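Local coordinates for protein aminotransferase (Helicobacter pylori, PDB 2FNU) that transfers an amino group from glutamate to a UDP-linked 4-keto sugar with a pyridoxal phosphate cofactor, the second step in making pseudaminic acid for flagellin, at residues A72-S83 against L117-V128. Sequence-based numbering, arbitrary orientation.
Sequences ADRNEIITTPIS and LINERTKAIVSV
Glu76 and Ile78 zip strand 76-79 to strand 122-128 in parallel, their N-H groups bonding to the carbonyls of Arg121 and Ala124 and their carbonyls taking the N-H groups of Lys123 and Val126, with the segment axes 4.6 Å apart and 23° from parallel. Strand 76-79 thus lies between 97-100 and 122-128 in the mixed seven-stranded sheet of the large domain of a fold type I PLP-dependent aminotransferase. Ile78 CD1 meets Leu117 CB and Ile118 CG1, each at 3.7 Å and roughly at right angles to one another, with Thr122 CG2 on the side away from Leu117; CG1 lies anti to the carbonyl carbon (chi1 -67°) and the chain runs on extended, which carries the methyl into this apolar nest. Ile77 faces the other way, toward helix 86-93, its CG2 meeting Val126 CG2 obliquely at 3.7 Å and its CG1 resting 4.0 Å from Ala124 CB, the small methyl of the neighbouring strand. Beside Val126 and pointing the same way, Thr79 turns OG1 back to donate to Val126 O at 2.8 Å, so its buried hydroxyl has a partner.

Polar chemistry gathers at the start of the strands. Asn119 ND2 bonds to Glu76 OE2 at 3.1 Å on the syn side, 33° out of the carboxylate plane, while its OD1 accepts from Arg121 N in an Asx turn. A water donates to Glu76 OE2 and Leu117 O and accepts from Thr122 OG1, tying the carboxylate to the turn. Arg74 and Lys123 share another water, which accepts from NE and NZ and probably eases their like charges; Lys123 NZ also bonds to Ser68.

At the other end Val128 CG2 packs 3.4 Å from Ser83 OG, which bonds to Thr87. Ser83 and Val128 both touch the pyridoxamine cofactor; the largely apolar sheet leads from a polar, partly exposed end to its pocket.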
loop_
_atom_site.group_PDB
_atom_site.type_symbol
_atom_site.label_atom_id
_atom_site.label_comp_id
_atom_site.label_asym_id
_atom_site.label_seq_id
_atom_site.Cartn_x
_atom_site.Cartn_y
_atom_site.Cartn_z
ATOM N N ALA B 72 27.039 -2.082 -2.862
ATOM C CA ALA B 72 27.272 -1.558 -4.208
ATOM C C ALA B 72 28.130 -2.502 -5.050
ATOM O O ALA B 72 28.098 -2.447 -6.281
ATOM C CB ALA B 72 27.914 -0.183 -4.144
ATOM N N ASP B 73 28.896 -3.348 -4.374
ATOM C CA ASP B 73 29.753 -4.334 -5.036
ATOM C C ASP B 73 28.989 -5.597 -5.478
ATOM O O ASP B 73 29.506 -6.387 -6.265
ATOM C CB ASP B 73 30.905 -4.728 -4.108
ATOM C CG ASP B 73 31.883 -3.577 -3.853
ATOM O OD1 ASP B 73 32.543 -3.601 -2.796
ATOM O OD2 ASP B 73 31.992 -2.665 -4.703
ATOM N N ARG B 74 27.774 -5.781 -4.956
ATOM C CA ARG B 74 26.948 -6.961 -5.249
ATOM C C ARG B 74 25.554 -6.465 -5.649
ATOM O O ARG B 74 24.547 -6.747 -4.984
ATOM C CB ARG B 74 26.906 -7.915 -4.048
ATOM C CG ARG B 74 28.285 -8.571 -3.772
ATOM C CD ARG B 74 28.318 -9.404 -2.488
ATOM N NE ARG B 74 28.152 -8.618 -1.258
ATOM C CZ ARG B 74 29.116 -7.926 -0.647
ATOM N NH1 ARG B 74 30.345 -7.880 -1.148
ATOM N NH2 ARG B 74 28.846 -7.264 0.471
ATOM N N ASN B 75 25.539 -5.727 -6.755
ATOM C CA ASN B 75 24.391 -4.912 -7.150
ATOM C C ASN B 75 23.591 -5.450 -8.339
ATOM O O ASN B 75 22.639 -4.792 -8.753
ATOM C CB ASN B 75 24.857 -3.493 -7.502
ATOM C CG ASN B 75 25.699 -3.455 -8.769
ATOM O OD1 ASN B 75 25.359 -2.778 -9.745
ATOM N ND2 ASN B 75 26.785 -4.205 -8.772
ATOM N N GLU B 76 23.989 -6.585 -8.918
ATOM C CA GLU B 76 23.263 -7.099 -10.086
ATOM C C GLU B 76 22.334 -8.243 -9.722
ATOM O O GLU B 76 22.707 -9.137 -8.949
ATOM C CB GLU B 76 24.243 -7.543 -11.182
ATOM C CG GLU B 76 25.020 -6.380 -11.767
ATOM C CD GLU B 76 25.959 -6.766 -12.906
ATOM O OE1 GLU B 76 26.747 -5.887 -13.314
ATOM O OE2 GLU B 76 25.909 -7.910 -13.390
ATOM N N ILE B 77 21.118 -8.217 -10.277
ATOM C CA ILE B 77 20.179 -9.311 -10.084
ATOM C C ILE B 77 19.684 -9.762 -11.439
ATOM O O ILE B 77 19.201 -8.949 -12.214
ATOM C CB ILE B 77 19.012 -8.911 -9.148
ATOM C CG1 ILE B 77 19.543 -8.823 -7.702
ATOM C CG2 ILE B 77 17.856 -9.919 -9.248
ATOM C CD1 ILE B 77 18.517 -8.523 -6.613
ATOM N N ILE B 78 19.837 -11.053 -11.720
ATOM C CA ILE B 78 19.394 -11.601 -12.992
ATOM C C ILE B 78 17.900 -11.818 -12.916
ATOM O O ILE B 78 17.384 -12.328 -11.923
ATOM C CB ILE B 78 20.099 -12.946 -13.273
ATOM C CG1 ILE B 78 21.591 -12.705 -13.494
ATOM C CG2 ILE B 78 19.516 -13.603 -14.488
ATOM C CD1 ILE B 78 22.412 -13.999 -13.357
ATOM N N THR B 79 17.201 -11.443 -13.986
ATOM C CA THR B 79 15.749 -11.650 -14.024
ATOM C C THR B 79 15.243 -11.781 -15.455
ATOM O O THR B 79 16.031 -11.813 -16.405
ATOM C CB THR B 79 15.000 -10.534 -13.227
ATOM O OG1 THR B 79 13.617 -10.890 -13.074
ATOM C CG2 THR B 79 15.139 -9.184 -13.915
ATOM N N THR B 80 13.932 -11.893 -15.602
ATOM C CA THR B 80 13.321 -12.063 -16.922
ATOM C C THR B 80 12.779 -10.740 -17.456
ATOM O O THR B 80 12.233 -9.936 -16.682
ATOM C CB THR B 80 12.159 -13.072 -16.871
ATOM O OG1 THR B 80 11.530 -13.143 -18.165
ATOM C CG2 THR B 80 11.120 -12.701 -15.776
ATOM N N PRO B 81 12.908 -10.518 -18.776
ATOM C CA PRO B 81 12.298 -9.330 -19.366
ATOM C C PRO B 81 10.805 -9.514 -19.644
ATOM O O PRO B 81 10.143 -8.545 -19.978
ATOM C CB PRO B 81 13.064 -9.178 -20.688
ATOM C CG PRO B 81 13.392 -10.583 -21.094
ATOM C CD PRO B 81 13.656 -11.316 -19.769
ATOM N N ILE B 82 10.311 -10.752 -19.548
ATOM C CA ILE B 82 8.881 -11.038 -19.782
ATOM C C ILE B 82 8.191 -11.178 -18.435
ATOM O O ILE B 82 7.977 -12.282 -17.916
ATOM C CB ILE B 82 8.662 -12.271 -20.714
ATOM C CG1 ILE B 82 9.337 -12.030 -22.073
ATOM C CG2 ILE B 82 7.170 -12.535 -20.950
ATOM C CD1 ILE B 82 8.847 -10.746 -22.813
ATOM N N SER B 83 7.899 -10.019 -17.854
ATOM C CA SER B 83 7.133 -9.942 -16.611
ATOM C C SER B 83 6.454 -8.611 -16.583
ATOM O O SER B 83 6.739 -7.747 -17.431
ATOM C CB SER B 83 8.027 -10.052 -15.375
ATOM O OG SER B 83 7.182 -10.193 -14.238
ATOM N N LEU B 117 25.474 -15.331 -17.287
ATOM C CA LEU B 117 25.237 -13.950 -16.865
ATOM C C LEU B 117 25.803 -13.648 -15.490
ATOM O O LEU B 117 25.811 -12.487 -15.061
ATOM C CB LEU B 117 23.734 -13.660 -16.836
ATOM C CG LEU B 117 23.006 -13.849 -18.163
ATOM C CD1 LEU B 117 21.506 -13.700 -17.923
ATOM C CD2 LEU B 117 23.482 -12.864 -19.211
ATOM N N ILE B 118 26.271 -14.689 -14.805
ATOM C CA ILE B 118 26.748 -14.549 -13.449
ATOM C C ILE B 118 28.174 -14.012 -13.431
ATOM O O ILE B 118 29.036 -14.450 -14.215
ATOM C CB ILE B 118 26.658 -15.891 -12.692
ATOM C CG1 ILE B 118 25.195 -16.347 -12.629
ATOM C CG2 ILE B 118 27.240 -15.764 -11.282
ATOM C CD1 ILE B 118 24.951 -17.759 -12.044
ATOM N N ASN B 119 28.408 -13.041 -12.562
ATOM C CA ASN B 119 29.738 -12.481 -12.386
ATOM C C ASN B 119 29.906 -12.078 -10.925
ATOM O O ASN B 119 29.045 -12.391 -10.086
ATOM C CB ASN B 119 29.940 -11.287 -13.332
ATOM C CG ASN B 119 28.924 -10.176 -13.100
ATOM O OD1 ASN B 119 28.681 -9.780 -11.967
ATOM N ND2 ASN B 119 28.331 -9.675 -14.172
ATOM N N GLU B 120 31.005 -11.398 -10.607
ATOM C CA GLU B 120 31.304 -11.047 -9.222
ATOM C C GLU B 120 30.273 -10.122 -8.573
ATOM O O GLU B 120 30.190 -10.063 -7.354
ATOM C CB GLU B 120 32.717 -10.443 -9.115
ATOM C CG GLU B 120 32.960 -9.183 -9.974
ATOM C CD GLU B 120 32.970 -9.438 -11.498
ATOM O OE1 GLU B 120 33.263 -10.577 -11.945
ATOM O OE2 GLU B 120 32.679 -8.482 -12.253
ATOM N N ARG B 121 29.477 -9.433 -9.393
ATOM C CA ARG B 121 28.477 -8.485 -8.882
ATOM C C ARG B 121 27.097 -9.116 -8.676
ATOM O O ARG B 121 26.206 -8.480 -8.095
ATOM C CB ARG B 121 28.328 -7.322 -9.856
ATOM C CG ARG B 121 29.585 -6.469 -9.956
ATOM C CD ARG B 121 29.372 -5.216 -10.800
ATOM N NE ARG B 121 30.489 -4.296 -10.605
ATOM C CZ ARG B 121 30.562 -3.383 -9.638
ATOM N NH1 ARG B 121 29.568 -3.228 -8.771
ATOM N NH2 ARG B 121 31.635 -2.610 -9.544
ATOM N N THR B 122 26.913 -10.344 -9.151
ATOM C CA THR B 122 25.587 -10.973 -9.078
ATOM C C THR B 122 25.208 -11.295 -7.636
ATOM O O THR B 122 25.977 -11.915 -6.908
ATOM C CB THR B 122 25.532 -12.256 -9.933
ATOM O OG1 THR B 122 26.117 -11.986 -11.213
ATOM C CG2 THR B 122 24.070 -12.717 -10.131
ATOM N N LYS B 123 23.991 -10.902 -7.253
ATOM C CA LYS B 123 23.488 -11.108 -5.898
ATOM C C LYS B 123 22.364 -12.153 -5.824
ATOM O O LYS B 123 22.237 -12.883 -4.840
ATOM C CB LYS B 123 22.978 -9.769 -5.347
ATOM C CG LYS B 123 22.521 -9.836 -3.907
ATOM C CD LYS B 123 23.705 -10.064 -2.957
ATOM C CE LYS B 123 23.214 -10.159 -1.525
ATOM N NZ LYS B 123 24.325 -10.350 -0.546
ATOM N N ALA B 124 21.540 -12.216 -6.860
ATOM C CA ALA B 124 20.359 -13.071 -6.816
ATOM C C ALA B 124 19.837 -13.313 -8.211
ATOM O O ALA B 124 20.255 -12.625 -9.157
ATOM C CB ALA B 124 19.243 -12.392 -5.970
ATOM N N ILE B 125 18.912 -14.269 -8.312
ATOM C CA ILE B 125 18.135 -14.472 -9.538
ATOM C C ILE B 125 16.656 -14.338 -9.163
ATOM O O ILE B 125 16.229 -14.960 -8.187
ATOM C CB ILE B 125 18.412 -15.853 -10.173
ATOM C CG1 ILE B 125 19.910 -15.974 -10.508
ATOM C CG2 ILE B 125 17.525 -16.077 -11.417
ATOM C CD1 ILE B 125 20.297 -17.300 -11.161
ATOM N N VAL B 126 15.896 -13.530 -9.915
ATOM C CA VAL B 126 14.444 -13.429 -9.700
ATOM C C VAL B 126 13.736 -14.020 -10.922
ATOM O O VAL B 126 13.814 -13.448 -12.012
ATOM C CB VAL B 126 13.975 -11.959 -9.517
ATOM C CG1 VAL B 126 12.430 -11.894 -9.441
ATOM C CG2 VAL B 126 14.609 -11.347 -8.268
ATOM N N SER B 127 13.073 -15.161 -10.739
ATOM C CA SER B 127 12.278 -15.770 -11.805
ATOM C C SER B 127 10.803 -15.394 -11.634
ATOM O O SER B 127 10.394 -14.939 -10.559
ATOM C CB SER B 127 12.429 -17.299 -11.801
ATOM O OG SER B 127 12.051 -17.835 -10.533
ATOM N N VAL B 128 10.034 -15.614 -12.694
ATOM C CA VAL B 128 8.590 -15.369 -12.703
ATOM C C VAL B 128 7.890 -16.607 -13.266
ATOM O O VAL B 128 8.293 -17.136 -14.315
ATOM C CB VAL B 128 8.262 -14.176 -13.623
ATOM C CG1 VAL B 128 6.739 -14.006 -13.812
ATOM C CG2 VAL B 128 8.878 -12.908 -13.039
HETATM O O HOH W 1 31.144 -1.276 -6.909
HETATM O O HOH W 2 25.273 -7.716 -0.591
HETATM O O HOH W 3 24.806 -10.526 -13.101
#